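Local coordinates for protein-tyrosine-phosphatase (Shewanella sp., PDB 2Z72) that hydrolyses phosphotyrosine monoesters as a cold-active phosphatase, probably using the two zinc ions bound in its calcineurin-like phosphoesterase fold, at residues P11-T15 with L180-E186. Numbering follows the deposited sequence.
Unlike the reference sequence in segment 180-186: Ser-182 (reference Gly).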
ATOM      1  N   PRO A  11      -6.037   6.299 -16.088  1.00  9.54           N
ATOM      2  CA  PRO A  11      -6.052   5.297 -17.131  1.00  9.00           C
ATOM      3  C   PRO A  11      -5.811   3.888 -16.620  1.00  8.85           C
ATOM      4  O   PRO A  11      -5.255   3.678 -15.534  1.00  9.13           O
ATOM      5  CB  PRO A  11      -4.852   5.753 -17.968  1.00  9.44           C
ATOM      6  CG  PRO A  11      -3.878   6.342 -16.991  1.00 10.22           C
ATOM      7  CD  PRO A  11      -4.769   7.048 -15.990  1.00  9.90           C
ATOM      8  N   TYR A  12      -6.266   2.926 -17.415  1.00  8.83           N
ATOM      9  CA  TYR A  12      -5.936   1.520 -17.277  1.00  8.35           C
ATOM     10  C   TYR A  12      -4.948   1.215 -18.414  1.00  8.78           C
ATOM     11  O   TYR A  12      -5.303   1.305 -19.578  1.00  9.79           O
ATOM     12  CB  TYR A  12      -7.191   0.676 -17.410  1.00  8.86           C
ATOM     13  CG  TYR A  12      -8.211   0.952 -16.325  1.00  8.28           C
ATOM     14  CD1 TYR A  12      -9.194   1.927 -16.457  1.00  8.75           C
ATOM     15  CD2 TYR A  12      -8.176   0.262 -15.111  1.00  8.63           C
ATOM     16  CE1 TYR A  12     -10.125   2.159 -15.456  1.00  8.71           C
ATOM     17  CE2 TYR A  12      -9.077   0.506 -14.141  1.00  8.64           C
ATOM     18  CZ  TYR A  12     -10.041   1.464 -14.285  1.00  8.73           C
ATOM     19  OH  TYR A  12     -10.931   1.658 -13.243  1.00  9.15           O
ATOM     20  N   VAL A  13      -3.689   0.907 -18.060  1.00  9.72           N
ATOM     21  CA  VAL A  13      -2.624   0.779 -19.026  1.00  9.90           C
ATOM     22  C   VAL A  13      -2.228  -0.675 -19.197  1.00  9.51           C
ATOM     23  O   VAL A  13      -1.996  -1.386 -18.239  1.00  9.31           O
ATOM     24  CB  VAL A  13      -1.396   1.641 -18.610  1.00  9.56           C
ATOM     25  CG1 VAL A  13      -0.229   1.383 -19.535  1.00 10.69           C
ATOM     26  CG2 VAL A  13      -1.731   3.111 -18.550  1.00 10.83           C
ATOM     27  N   ILE A  14      -2.205  -1.093 -20.469  1.00 10.76           N
ATOM     28  CA  ILE A  14      -1.728  -2.435 -20.859  1.00 11.12           C
ATOM     29  C   ILE A  14      -0.295  -2.291 -21.286  1.00 10.57           C
ATOM     30  O   ILE A  14       0.007  -1.420 -22.109  1.00 11.03           O
ATOM     31  CB  ILE A  14      -2.569  -2.880 -22.102  1.00 14.28           C
ATOM     32  CG1 ILE A  14      -4.049  -2.858 -21.778  1.00 18.48           C
ATOM     33  CG2 ILE A  14      -2.016  -4.148 -22.667  1.00 19.85           C
ATOM     34  CD1 ILE A  14      -4.471  -3.592 -20.564  1.00 25.52           C
ATOM     35  N   THR A  15       0.604  -3.107 -20.769  1.00 10.62           N
ATOM     36  CA  THR A  15       2.017  -3.078 -21.102  1.00 10.12           C
ATOM     37  C   THR A  15       2.487  -4.440 -21.552  1.00 11.49           C
ATOM     38  O   THR A  15       2.626  -5.336 -20.740  1.00 13.03           O
ATOM     39  CB  THR A  15       2.855  -2.595 -19.900  1.00 10.60           C
ATOM     40  OG1 THR A  15       2.489  -1.225 -19.667  1.00 11.67           O
ATOM     41  CG2 THR A  15       4.329  -2.622 -20.240  1.00 11.82           C
ATOM     42  N   LEU A 180      -8.646  -5.684 -14.863  1.00  9.74           N
ATOM     43  CA  LEU A 180      -8.137  -4.345 -15.062  1.00  9.70           C
ATOM     44  C   LEU A 180      -6.826  -4.128 -14.343  1.00  9.13           C
ATOM     45  O   LEU A 180      -6.190  -3.101 -14.558  1.00  9.80           O
ATOM     46  CB  LEU A 180      -9.187  -3.317 -14.627  1.00 10.18           C
ATOM     47  CG  LEU A 180     -10.498  -3.305 -15.405  1.00 11.35           C
ATOM     48  CD1 LEU A 180     -11.465  -2.273 -14.837  1.00 14.25           C
ATOM     49  CD2 LEU A 180     -10.225  -2.978 -16.876  1.00 15.35           C
ATOM     50  N   TYR A 181      -6.419  -5.089 -13.549  1.00  8.23           N
ATOM     51  CA  TYR A 181      -5.167  -5.038 -12.751  1.00  8.07           C
ATOM     52  C   TYR A 181      -4.388  -6.332 -12.862  1.00  8.89           C
ATOM     53  O   TYR A 181      -3.623  -6.696 -11.963  1.00  9.23           O
ATOM     54  CB  TYR A 181      -5.472  -4.721 -11.252  1.00  8.56           C
ATOM     55  CG  TYR A 181      -6.178  -3.368 -11.153  1.00  8.06           C
ATOM     56  CD1 TYR A 181      -5.438  -2.195 -11.264  1.00  8.46           C
ATOM     57  CD2 TYR A 181      -7.535  -3.232 -11.026  1.00  8.41           C
ATOM     58  CE1 TYR A 181      -6.044  -0.946 -11.219  1.00  8.11           C
ATOM     59  CE2 TYR A 181      -8.158  -2.032 -10.984  1.00  8.92           C
ATOM     60  CZ  TYR A 181      -7.421  -0.876 -11.067  1.00  8.33           C
ATOM     61  OH  TYR A 181      -8.046   0.344 -11.002  1.00  8.86           O
ATOM     62  N   SER A 182      -4.581  -7.047 -13.967  1.00  9.10           N
ATOM     63  CA  SER A 182      -3.901  -8.330 -14.199  1.00  9.77           C
ATOM     64  C   SER A 182      -2.449  -8.134 -14.579  1.00  9.59           C
ATOM     65  O   SER A 182      -1.927  -7.014 -14.713  1.00  9.73           O
ATOM     66  CB  SER A 182      -4.706  -9.079 -15.266  0.56 11.78           C
ATOM     67  OG  SER A 182      -4.580  -8.355 -16.480  0.56 20.02           O
ATOM     68  N   ALA A 183      -1.762  -9.266 -14.787  1.00 10.75           N
ATOM     69  CA  ALA A 183      -0.345  -9.216 -15.130  1.00 10.44           C
ATOM     70  C   ALA A 183      -0.030  -8.604 -16.469  1.00 10.46           C
ATOM     71  O   ALA A 183       1.142  -8.329 -16.782  1.00 10.89           O
ATOM     72  CB  ALA A 183       0.219 -10.625 -15.070  1.00 13.29           C
ATOM     73  N   ASP A 184      -1.020  -8.374 -17.320  1.00 10.74           N
ATOM     74  CA  ASP A 184      -0.857  -7.719 -18.587  1.00 12.08           C
ATOM     75  C   ASP A 184      -0.879  -6.189 -18.458  1.00 10.45           C
ATOM     76  O   ASP A 184      -0.626  -5.494 -19.441  1.00 11.54           O
ATOM     77  CB  ASP A 184      -1.974  -8.097 -19.596  0.54 15.34           C
ATOM     78  CG  ASP A 184      -3.352  -7.843 -19.050  0.54 16.12           C
ATOM     79  OD1 ASP A 184      -4.190  -7.232 -19.737  0.54 18.53           O
ATOM     80  OD2 ASP A 184      -3.672  -8.277 -17.916  0.54 15.64           O
ATOM     81  N   THR A 185      -1.219  -5.709 -17.267  1.00  9.25           N
ATOM     82  CA  THR A 185      -1.380  -4.313 -17.044  1.00  8.70           C
ATOM     83  C   THR A 185      -0.166  -3.712 -16.347  1.00  8.30           C
ATOM     84  O   THR A 185       0.502  -4.388 -15.525  1.00  9.11           O
ATOM     85  CB  THR A 185      -2.657  -3.959 -16.227  1.00  8.41           C
ATOM     86  OG1 THR A 185      -2.484  -4.328 -14.879  1.00  8.49           O
ATOM     87  CG2 THR A 185      -3.897  -4.630 -16.861  1.00  9.68           C
ATOM     88  N   GLU A 186       0.123  -2.451 -16.604  1.00  8.27           N
ATOM     89  CA  GLU A 186       1.211  -1.745 -15.955  1.00  8.28           C
ATOM     90  C   GLU A 186       1.082  -1.769 -14.439  1.00  8.72           C
ATOM     91  O   GLU A 186       2.031  -2.127 -13.712  1.00  8.47           O
ATOM     92  CB  GLU A 186       1.280  -0.304 -16.448  1.00  8.77           C
ATOM     93  CG  GLU A 186       2.451   0.508 -15.918  1.00  9.25           C
ATOM     94  CD  GLU A 186       3.803   0.056 -16.409  1.00 10.17           C
ATOM     95  OE1 GLU A 186       4.824   0.426 -15.791  1.00 11.18           O
ATOM     96  OE2 GLU A 186       3.873  -0.729 -17.372  1.00 10.91           O
TER
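The phenol ring of Tyr-12 presents its edge to the face of Tyr-181 in an offset edge-to-face pair, centroids 5.8 Å apart and planes at 63°, while Leu-180 lies over one face of the Tyr-12 ring. CD1 of Leu-180 makes an off-centre CH-pi contact, 4.2 Å from the Tyr-12 ring centroid. The two hydroxyls turn to other partners, Tyr-12 OH to Asp-9 and Tyr-181 OH to Asn-123. With Tyr-12 trimmed to an alanine, the strand would probably lose the ring packed against Leu-180 and Tyr-181, and Asp-9 its phenol partner. Farther along, the edge strand 8-14 bridges once to the turn before helix 186-192: Glu-186 N donates to Val-13 O (2.9 Å), and Thr-15 N to Asp-184 O (3.0 Å). Thr-185 N-caps that helix, its OG1 also bonding to Ser-182 O (2.7 Å) on a lone pair in the carbonyl plane. Glu-186, with CG anti to N (chi1 -175°) and a bend at chi2 (67°), packs CB against Val-13 CG1 and brings OE2 to Thr-15 OG1 (2.7 Å). The hydroxyl donates on the anti side of the carboxylate, somewhat out of its plane. Lys-60 pairs with OE2 and Tyr-130 bonds to OE1, so this buried carboxylate is gripped at both oxygens and probably stays ionised, tying the N-terminal sheet to the helix start.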